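Local coordinates for lambda phage protein with carbohydrate-binding module (Shewanella oneidensis, PDB 2A5Z) that is of unknown function but binds magnesium and has a jelly-roll fold with a carbohydrate-binding module, so that it probably recognises a carbohydrate, at residues C[51-54]-C[55-59]; C[111-114]-C[115-118]; C[28-31]-C[32-35]. All coordinates share one frame; numbering follows the deposited sequence.

Contact 1 of 3, residues C[51-54]-C[55-59]. With MG (magnesium ion), chain F.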
ATOM      1  N   ALA C  51     -11.288   4.489   4.345  1.00 17.44           N
ATOM      2  CA  ALA C  51     -10.522   3.564   3.508  1.00 17.62           C
ATOM      3  C   ALA C  51     -11.417   2.999   2.406  1.00 17.79           C
ATOM      4  O   ALA C  51     -12.606   2.777   2.620  1.00 18.03           O
ATOM      5  CB  ALA C  51      -9.920   2.429   4.339  1.00 17.01           C
ATOM      6  N   SER C  52     -10.849   2.792   1.224  1.00 17.91           N
ATOM      7  CA  SER C  52     -11.590   2.171   0.134  1.00 17.79           C
ATOM      8  C   SER C  52     -10.643   1.414  -0.783  1.00 17.31           C
ATOM      9  O   SER C  52      -9.456   1.734  -0.866  1.00 17.27           O
ATOM     10  CB  SER C  52     -12.374   3.221  -0.656  1.00 17.55           C
ATOM     11  OG  SER C  52     -11.496   4.044  -1.390  1.00 19.49           O
ATOM     12  N   TYR C  53     -11.168   0.396  -1.449  1.00 16.75           N
ATOM     13  CA  TYR C  53     -10.405  -0.311  -2.467  1.00 16.14           C
ATOM     14  C   TYR C  53     -11.308  -0.666  -3.652  1.00 15.66           C
ATOM     15  O   TYR C  53     -12.441  -1.094  -3.465  1.00 15.12           O
ATOM     16  CB  TYR C  53      -9.682  -1.534  -1.886  1.00 16.12           C
ATOM     17  CG  TYR C  53      -8.852  -2.254  -2.927  1.00 16.75           C
ATOM     18  CD1 TYR C  53      -7.864  -1.570  -3.649  1.00 16.13           C
ATOM     19  CD2 TYR C  53      -9.079  -3.600  -3.221  1.00 15.47           C
ATOM     20  CE1 TYR C  53      -7.119  -2.213  -4.628  1.00 16.88           C
ATOM     21  CE2 TYR C  53      -8.334  -4.251  -4.194  1.00 16.22           C
ATOM     22  CZ  TYR C  53      -7.356  -3.545  -4.887  1.00 15.87           C
ATOM     23  OH  TYR C  53      -6.632  -4.176  -5.854  1.00 17.65           O
ATOM     24  N   ASP C  54     -10.795  -0.458  -4.866  1.00 15.31           N
ATOM     25  CA  ASP C  54     -11.581  -0.562  -6.095  1.00 15.66           C
ATOM     26  C   ASP C  54     -11.202  -1.780  -6.952  1.00 15.48           C
ATOM     27  O   ASP C  54     -11.614  -1.876  -8.100  1.00 15.62           O
ATOM     28  CB  ASP C  54     -11.434   0.732  -6.923  1.00 15.42           C
ATOM     29  CG  ASP C  54     -12.689   1.083  -7.724  1.00 15.69           C
ATOM     30  OD1 ASP C  54     -13.635   0.278  -7.783  1.00 15.73           O
ATOM     31  OD2 ASP C  54     -12.749   2.193  -8.304  1.00 16.72           O
ATOM     32  N   PHE C  55     -10.389  -2.679  -6.406  1.00 15.84           N
ATOM     33  CA  PHE C  55     -10.107  -3.983  -7.033  1.00 15.82           C
ATOM     34  C   PHE C  55      -9.572  -3.927  -8.465  1.00 15.92           C
ATOM     35  O   PHE C  55     -10.024  -4.669  -9.329  1.00 16.30           O
ATOM     36  CB  PHE C  55     -11.330  -4.913  -6.901  1.00 15.74           C
ATOM     37  CG  PHE C  55     -11.637  -5.272  -5.482  1.00 15.56           C
ATOM     38  CD1 PHE C  55     -11.093  -6.420  -4.911  1.00 16.21           C
ATOM     39  CD2 PHE C  55     -12.428  -4.433  -4.696  1.00 15.14           C
ATOM     40  CE1 PHE C  55     -11.356  -6.747  -3.581  1.00 17.13           C
ATOM     41  CE2 PHE C  55     -12.695  -4.739  -3.369  1.00 15.33           C
ATOM     42  CZ  PHE C  55     -12.160  -5.900  -2.803  1.00 16.46           C
HETATM   43  N   MSE C  56      -8.588  -3.059  -8.695  1.00 16.03           N
HETATM   44  CA  MSE C  56      -7.938  -2.947 -10.003  1.00 16.35           C
HETATM   45  C   MSE C  56      -6.549  -3.588 -10.042  1.00 16.21           C
HETATM   46  O   MSE C  56      -6.010  -3.813 -11.123  1.00 16.19           O
HETATM   47  CB  MSE C  56      -7.881  -1.476 -10.473  1.00 15.89           C
HETATM   48  CG  MSE C  56      -6.707  -0.653  -9.907  1.00 16.62           C
HETATM   49 SE   MSE C  56      -6.838  -0.181  -8.166  1.00 13.32          SE
HETATM   50  CE  MSE C  56      -7.841   1.283  -8.299  1.00 15.14           C
HETATM   51  N   MSE C  57      -5.977  -3.874  -8.868  1.00 16.38           N
HETATM   52  CA  MSE C  57      -4.613  -4.410  -8.774  1.00 16.67           C
HETATM   53  C   MSE C  57      -4.544  -5.896  -9.135  1.00 17.63           C
HETATM   54  O   MSE C  57      -5.501  -6.653  -8.922  1.00 17.91           O
HETATM   55  CB  MSE C  57      -4.011  -4.208  -7.370  1.00 16.90           C
HETATM   56  CG  MSE C  57      -4.016  -2.773  -6.825  1.00 16.10           C
HETATM   57 SE   MSE C  57      -3.314  -2.653  -5.141  1.00 14.04          SE
HETATM   58  CE  MSE C  57      -1.683  -3.311  -5.474  1.00 14.52           C
ATOM     59  N   HIS C  58      -3.406  -6.290  -9.705  1.00 18.38           N
ATOM     60  CA  HIS C  58      -3.028  -7.694  -9.888  1.00 19.42           C
ATOM     61  C   HIS C  58      -3.139  -8.356  -8.507  1.00 20.11           C
ATOM     62  O   HIS C  58      -2.581  -7.843  -7.530  1.00 19.77           O
ATOM     63  CB  HIS C  58      -1.591  -7.719 -10.425  1.00 19.17           C
ATOM     64  CG  HIS C  58      -1.053  -9.081 -10.748  1.00 19.57           C
ATOM     65  ND1 HIS C  58      -1.683  -9.952 -11.612  1.00 19.57           N
ATOM     66  CD2 HIS C  58       0.097  -9.691 -10.372  1.00 19.64           C
ATOM     67  CE1 HIS C  58      -0.956 -11.051 -11.733  1.00 19.36           C
ATOM     68  NE2 HIS C  58       0.132 -10.915 -10.994  1.00 19.25           N
ATOM     69  N   SER C  59      -3.890  -9.455  -8.404  1.00 20.93           N
ATOM     70  CA  SER C  59      -4.246  -9.972  -7.072  1.00 21.92           C
ATOM     71  C   SER C  59      -3.464 -11.185  -6.564  1.00 22.49           C
ATOM     72  O   SER C  59      -3.720 -11.652  -5.449  1.00 22.76           O
ATOM     73  CB  SER C  59      -5.762 -10.184  -6.923  1.00 22.14           C
ATOM     74  OG  SER C  59      -6.277 -11.102  -7.873  1.00 23.03           O
TER
HETATM   75 MG    MG F 701     -13.686  -1.683  -8.693  1.00 15.28          MG
HETATM   76  O   HOH W   1      -7.433  -6.476  -6.689  1.00 11.97           O
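Tyr53, the last residue of strand 48-53, lays its ring against Phe55 and reaches on to Met57, so that one side chain spans the turn following the strand. Its CG stands anti to the backbone N (chi1 -178°), which sends the ring along the course of the chain that follows. Beyond CB and CG, the Phe55 amide N sits 3.3 Å above the plane of the Tyr53 ring, over its centre, with CE2 and CZ closest to it. CD2 hangs over the middle of the Phe55 ring, and CE2 approaches Phe55 CD1 to 3.6 Å. The two rings meet edge-to-face, the edge of Tyr53 toward the face of Phe55, although their planes are inclined by 52° and not fully perpendicular. At the opposite edge, CE1 meets Met57 CG near the ring plane. Both seleniums lie obliquely to the Tyr53 ring, that of Met57 5.0 Å and that of Met56 5.2 Å from its centroid. At the tip, OH accepts a bent hydrogen bond from Met57 N (3.1 Å, 145°). A water lying in the ring plane is hydrogen-bonded to the same hydroxyl and donates to Met57 O, so the phenol holds Met57 by N directly and by O through the water.

The CB of Asp54 points away from this cluster, yet touches the Met56 methyl. Asp54 O and OD1 both bind magnesium, each at 2.2 Å, while OD2 forms a salt bridge with Arg259 of the second subunit. The Phe55 ring is packed among Leu70, Phe103 and Ile249, between strands of the two sheets. An edge-to-face aromatic pair with Met-aromatic contacts thus ends a jelly-roll strand, beside a magnesium site completed by Phe88, Gly89 and Asp247.

Contact 2 of 3, residues C[111-114]-C[115-118]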
ATOM      1  N   ILE C 111     -10.902  -1.600  16.219  1.00 18.33           N
ATOM      2  CA  ILE C 111     -10.689  -0.192  15.908  1.00 18.70           C
ATOM      3  C   ILE C 111     -11.989   0.542  15.573  1.00 18.55           C
ATOM      4  O   ILE C 111     -11.995   1.759  15.395  1.00 18.13           O
ATOM      5  CB  ILE C 111      -9.642  -0.016  14.764  1.00 19.29           C
ATOM      6  CG1 ILE C 111     -10.135  -0.657  13.465  1.00 18.97           C
ATOM      7  CG2 ILE C 111      -8.269  -0.577  15.194  1.00 18.83           C
ATOM      8  CD1 ILE C 111      -9.359  -0.229  12.228  1.00 18.41           C
ATOM      9  N   PHE C 112     -13.087  -0.207  15.468  1.00 18.23           N
ATOM     10  CA  PHE C 112     -14.398   0.383  15.198  1.00 17.87           C
ATOM     11  C   PHE C 112     -15.367  -0.007  16.324  1.00 17.54           C
ATOM     12  O   PHE C 112     -16.242  -0.851  16.136  1.00 17.21           O
ATOM     13  CB  PHE C 112     -14.944  -0.056  13.827  1.00 17.68           C
ATOM     14  CG  PHE C 112     -14.068   0.336  12.655  1.00 18.16           C
ATOM     15  CD1 PHE C 112     -13.776   1.675  12.393  1.00 18.10           C
ATOM     16  CD2 PHE C 112     -13.548  -0.641  11.807  1.00 18.18           C
ATOM     17  CE1 PHE C 112     -12.963   2.038  11.313  1.00 18.69           C
ATOM     18  CE2 PHE C 112     -12.748  -0.290  10.720  1.00 18.86           C
ATOM     19  CZ  PHE C 112     -12.451   1.049  10.471  1.00 18.35           C
ATOM     20  N   PRO C 113     -15.202   0.599  17.513  1.00 17.71           N
ATOM     21  CA  PRO C 113     -16.153   0.303  18.575  1.00 17.50           C
ATOM     22  C   PRO C 113     -17.517   0.914  18.214  1.00 17.76           C
ATOM     23  O   PRO C 113     -17.594   1.740  17.291  1.00 16.97           O
ATOM     24  CB  PRO C 113     -15.531   0.978  19.800  1.00 17.59           C
ATOM     25  CG  PRO C 113     -14.704   2.074  19.245  1.00 18.40           C
ATOM     26  CD  PRO C 113     -14.183   1.579  17.932  1.00 17.41           C
ATOM     27  N   LYS C 114     -18.573   0.516  18.920  1.00 18.06           N
ATOM     28  CA  LYS C 114     -19.944   0.954  18.584  1.00 18.51           C
ATOM     29  C   LYS C 114     -20.111   2.467  18.395  1.00 18.62           C
ATOM     30  O   LYS C 114     -20.859   2.916  17.516  1.00 18.67           O
ATOM     31  CB  LYS C 114     -20.978   0.400  19.580  1.00 18.60           C
ATOM     32  CG  LYS C 114     -20.828   0.833  21.027  1.00 18.75           C
ATOM     33  CD  LYS C 114     -21.865   0.131  21.889  1.00 19.20           C
ATOM     34  CE  LYS C 114     -21.852   0.621  23.323  1.00 21.35           C
ATOM     35  NZ  LYS C 114     -20.775  -0.053  24.113  1.00 25.11           N
ATOM     36  N   GLU C 115     -19.397   3.251  19.195  1.00 18.69           N
ATOM     37  CA  GLU C 115     -19.491   4.709  19.108  1.00 19.30           C
ATOM     38  C   GLU C 115     -18.848   5.302  17.833  1.00 19.00           C
ATOM     39  O   GLU C 115     -19.050   6.476  17.523  1.00 18.81           O
ATOM     40  CB  GLU C 115     -18.924   5.368  20.377  1.00 19.58           C
ATOM     41  CG  GLU C 115     -17.427   5.206  20.552  1.00 21.74           C
ATOM     42  CD  GLU C 115     -17.017   3.968  21.364  1.00 24.59           C
ATOM     43  OE1 GLU C 115     -15.802   3.869  21.665  1.00 26.54           O
ATOM     44  OE2 GLU C 115     -17.879   3.120  21.714  1.00 23.48           O
ATOM     45  N   SER C 116     -18.092   4.487  17.099  1.00 18.66           N
ATOM     46  CA  SER C 116     -17.500   4.903  15.822  1.00 18.33           C
ATOM     47  C   SER C 116     -18.533   4.994  14.694  1.00 18.54           C
ATOM     48  O   SER C 116     -18.293   5.661  13.678  1.00 17.71           O
ATOM     49  CB  SER C 116     -16.380   3.945  15.405  1.00 18.48           C
ATOM     50  OG  SER C 116     -16.895   2.685  15.002  1.00 18.36           O
ATOM     51  N   GLU C 117     -19.667   4.307  14.877  1.00 18.48           N
ATOM     52  CA  GLU C 117     -20.762   4.274  13.892  1.00 18.41           C
ATOM     53  C   GLU C 117     -20.234   4.001  12.486  1.00 18.28           C
ATOM     54  O   GLU C 117     -20.579   4.694  11.521  1.00 18.40           O
ATOM     55  CB  GLU C 117     -21.571   5.569  13.910  1.00 18.60           C
ATOM     56  CG  GLU C 117     -22.171   5.907  15.257  1.00 19.57           C
ATOM     57  CD  GLU C 117     -23.065   7.132  15.203  1.00 20.52           C
ATOM     58  OE1 GLU C 117     -22.706   8.168  15.800  1.00 21.67           O
ATOM     59  OE2 GLU C 117     -24.127   7.061  14.559  1.00 20.42           O
ATOM     60  N   LEU C 118     -19.387   2.982  12.395  1.00 18.16           N
ATOM     61  CA  LEU C 118     -18.803   2.538  11.140  1.00 18.06           C
ATOM     62  C   LEU C 118     -19.874   2.314  10.076  1.00 18.63           C
ATOM     63  O   LEU C 118     -20.942   1.740  10.343  1.00 18.58           O
ATOM     64  CB  LEU C 118     -17.990   1.253  11.364  1.00 17.87           C
ATOM     65  CG  LEU C 118     -17.419   0.509  10.148  1.00 17.95           C
ATOM     66  CD1 LEU C 118     -16.216   1.232   9.565  1.00 16.67           C
ATOM     67  CD2 LEU C 118     -17.037  -0.923  10.504  1.00 17.50           C
TER
HETATM   68  O   HOH W   2     -17.736   0.349  22.966  1.00 25.85           O
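Leu118 places CD1 squarely over the Phe112 ring, 3.6 Å from its centroid and only 5° off the normal, a CH-pi contact. Its second methyl, CD2, lies above the same face but out past the rim, 3.7 Å from Phe112 CD2, while Ile111 CG1 lies over the opposite face, offset toward the rim. The ring also meets Phe49 edge-to-face. In a separate packing contact, Glu115 OE1 rests against Pro113 CG.

Among the hydrogen bonds, Pro113 O takes two from one residue: Ser116 OG donates at 2.6 Å, tilted 15° from the carbonyl plane, and Ser116 N donates at 2.8 Å from well above that plane. With chi1 at 71° the hydroxyl lies between its own N and carbonyl carbon, folded back toward this acceptor. Glu117 N then bonds to Lys114 O at 3.2 Å.

The charged groups meet through water. A single water accepts from Lys114 NZ and donates to Glu115 OE2, bridging charged atoms that do not touch.

The successive i+3 to i backbone bonds, from Ser116 to Pro113 and from Glu117 to Lys114, mark a short 3-10 turn, which leads the loop into strand 119-125 of the six-stranded jelly-roll sheet.

Contact 3 of 3, residues C[28-31]-C[32-35]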
ATOM      1  N   LEU C  28      -9.256  28.786  -6.124  1.00 37.57           N
ATOM      2  CA  LEU C  28     -10.248  27.869  -5.558  1.00 36.78           C
ATOM      3  C   LEU C  28     -10.056  26.411  -5.986  1.00 35.89           C
ATOM      4  O   LEU C  28      -9.341  26.111  -6.947  1.00 35.56           O
ATOM      5  CB  LEU C  28     -11.697  28.343  -5.787  1.00 36.90           C
ATOM      6  CG  LEU C  28     -12.112  29.452  -6.757  1.00 37.34           C
ATOM      7  CD1 LEU C  28     -12.394  28.912  -8.148  1.00 37.77           C
ATOM      8  CD2 LEU C  28     -13.332  30.161  -6.203  1.00 37.24           C
HETATM    9  N   MSE C  29     -10.700  25.521  -5.236  1.00 35.14           N
HETATM   10  CA  MSE C  29     -10.630  24.081  -5.440  1.00 34.15           C
HETATM   11  C   MSE C  29     -11.816  23.626  -6.290  1.00 34.07           C
HETATM   12  O   MSE C  29     -12.964  23.978  -5.996  1.00 34.07           O
HETATM   13  CB  MSE C  29     -10.653  23.391  -4.073  1.00 34.21           C
HETATM   14  CG  MSE C  29     -10.334  21.902  -4.080  1.00 33.94           C
HETATM   15 SE   MSE C  29     -10.468  21.163  -2.439  1.00 33.10          SE
HETATM   16  CE  MSE C  29     -12.208  21.352  -2.117  1.00 31.92           C
ATOM     17  N   SER C  30     -11.532  22.855  -7.340  1.00 33.71           N
ATOM     18  CA  SER C  30     -12.558  22.324  -8.252  1.00 33.33           C
ATOM     19  C   SER C  30     -13.330  21.144  -7.642  1.00 32.92           C
ATOM     20  O   SER C  30     -12.849  20.525  -6.694  1.00 32.84           O
ATOM     21  CB  SER C  30     -11.923  21.907  -9.584  1.00 33.39           C
ATOM     22  OG  SER C  30     -11.114  20.750  -9.432  1.00 33.76           O
ATOM     23  N   PRO C  31     -14.535  20.836  -8.179  1.00 32.60           N
ATOM     24  CA  PRO C  31     -15.317  19.676  -7.719  1.00 32.22           C
ATOM     25  C   PRO C  31     -14.561  18.344  -7.823  1.00 31.89           C
ATOM     26  O   PRO C  31     -14.696  17.489  -6.948  1.00 31.35           O
ATOM     27  CB  PRO C  31     -16.535  19.683  -8.653  1.00 32.38           C
ATOM     28  CG  PRO C  31     -16.665  21.111  -9.080  1.00 32.50           C
ATOM     29  CD  PRO C  31     -15.254  21.586  -9.230  1.00 32.55           C
ATOM     30  N   SER C  32     -13.770  18.189  -8.883  1.00 31.75           N
ATOM     31  CA  SER C  32     -12.956  16.994  -9.107  1.00 31.69           C
ATOM     32  C   SER C  32     -11.863  16.808  -8.036  1.00 31.25           C
ATOM     33  O   SER C  32     -11.548  15.679  -7.640  1.00 31.00           O
ATOM     34  CB  SER C  32     -12.328  17.055 -10.499  1.00 31.77           C
ATOM     35  OG  SER C  32     -11.230  16.166 -10.604  1.00 33.56           O
ATOM     36  N   GLU C  33     -11.286  17.919  -7.585  1.00 30.60           N
ATOM     37  CA  GLU C  33     -10.287  17.898  -6.521  1.00 30.20           C
ATOM     38  C   GLU C  33     -10.944  17.637  -5.162  1.00 30.02           C
ATOM     39  O   GLU C  33     -10.360  16.971  -4.302  1.00 29.94           O
ATOM     40  CB  GLU C  33      -9.477  19.202  -6.518  1.00 30.09           C
ATOM     41  CG  GLU C  33      -8.510  19.338  -7.705  1.00 30.14           C
ATOM     42  CD  GLU C  33      -8.084  20.782  -8.006  1.00 30.32           C
ATOM     43  OE1 GLU C  33      -8.829  21.732  -7.674  1.00 29.73           O
ATOM     44  OE2 GLU C  33      -6.996  20.965  -8.598  1.00 30.60           O
ATOM     45  N   LYS C  34     -12.157  18.154  -4.975  1.00 29.86           N
ATOM     46  CA  LYS C  34     -12.913  17.940  -3.736  1.00 29.94           C
ATOM     47  C   LYS C  34     -13.274  16.464  -3.581  1.00 29.66           C
ATOM     48  O   LYS C  34     -13.139  15.897  -2.497  1.00 29.68           O
ATOM     49  CB  LYS C  34     -14.177  18.814  -3.695  1.00 30.11           C
ATOM     50  CG  LYS C  34     -14.973  18.713  -2.387  1.00 30.19           C
ATOM     51  CD  LYS C  34     -16.121  19.722  -2.336  1.00 30.70           C
ATOM     52  CE  LYS C  34     -16.946  19.585  -1.056  1.00 31.39           C
ATOM     53  NZ  LYS C  34     -16.213  20.041   0.171  1.00 32.38           N
ATOM     54  N   LEU C  35     -13.724  15.856  -4.677  1.00 29.34           N
ATOM     55  CA  LEU C  35     -14.066  14.434  -4.712  1.00 29.14           C
ATOM     56  C   LEU C  35     -12.860  13.546  -4.401  1.00 28.60           C
ATOM     57  O   LEU C  35     -12.961  12.654  -3.565  1.00 28.63           O
ATOM     58  CB  LEU C  35     -14.687  14.066  -6.066  1.00 29.06           C
ATOM     59  CG  LEU C  35     -15.368  12.703  -6.247  1.00 29.72           C
ATOM     60  CD1 LEU C  35     -16.530  12.468  -5.266  1.00 30.04           C
ATOM     61  CD2 LEU C  35     -15.845  12.565  -7.693  1.00 29.63           C
TER
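Glu33 folds its side chain back over Ser30, bringing its carboxylate to the residue just before helix 31-38 and forming a capping box at the N-terminus of that helix. Glu33 CG lies anti to its carbonyl carbon (chi1 -71°), and the chain is extended beyond it, so CG and CD pass beside the serine hydroxyl before OE1 reaches the backbone. There OE1 accepts from Ser30 N in a nearly straight bond (2.9 Å, 165°), met on the anti side and slightly out of the carboxylate plane. The return half of the box is weak: Glu33 N donates to OG of Ser30, the N-cap residue, at 3.4 Å.

Helical hydrogen bonding starts immediately behind the cap. Ser30 O receives Lys34 N at 3.0 Å, and Pro31 O receives Leu35 N at the same length.

Met29 packs across the first turn. Its CG runs past Glu33 CB, the two side chains heading in opposite directions, while the chain bends at its last torsion (chi3 65°) to turn the methyl toward Lys34. That lysine crosses the methionine at about a right angle, and its NZ leaves the contact to form a salt bridge with Glu33 of the third subunit; Met29 in turn packs on Met29 of the second subunit. Where methionine and lysine meet, Met29 CE lies 3.6 Å from Lys34 CB.

Overall arrangement
The three contacts follow one another along the chain in the order 3, 1, 2 and do not touch. Helix 31-38, capped in contact 3, is followed by strand 48-53, whose end forms contact 1; the centres of contacts 3 and 1 are 23 Å apart, yet the side chain of Leu35 comes within about 11 Å of that of Asp54, a magnesium ligand. Contact 2 lies 24 Å from contact 1 between centres, with nearest atoms about 7 Å apart, and leads into another strand of the same six-stranded sheet. Contact 1 meets the second subunit and contact 3 both other subunits; Ile111 of contact 2 packs on Met56 of the third subunit, linking the regions of contacts 1 and 2 between chains.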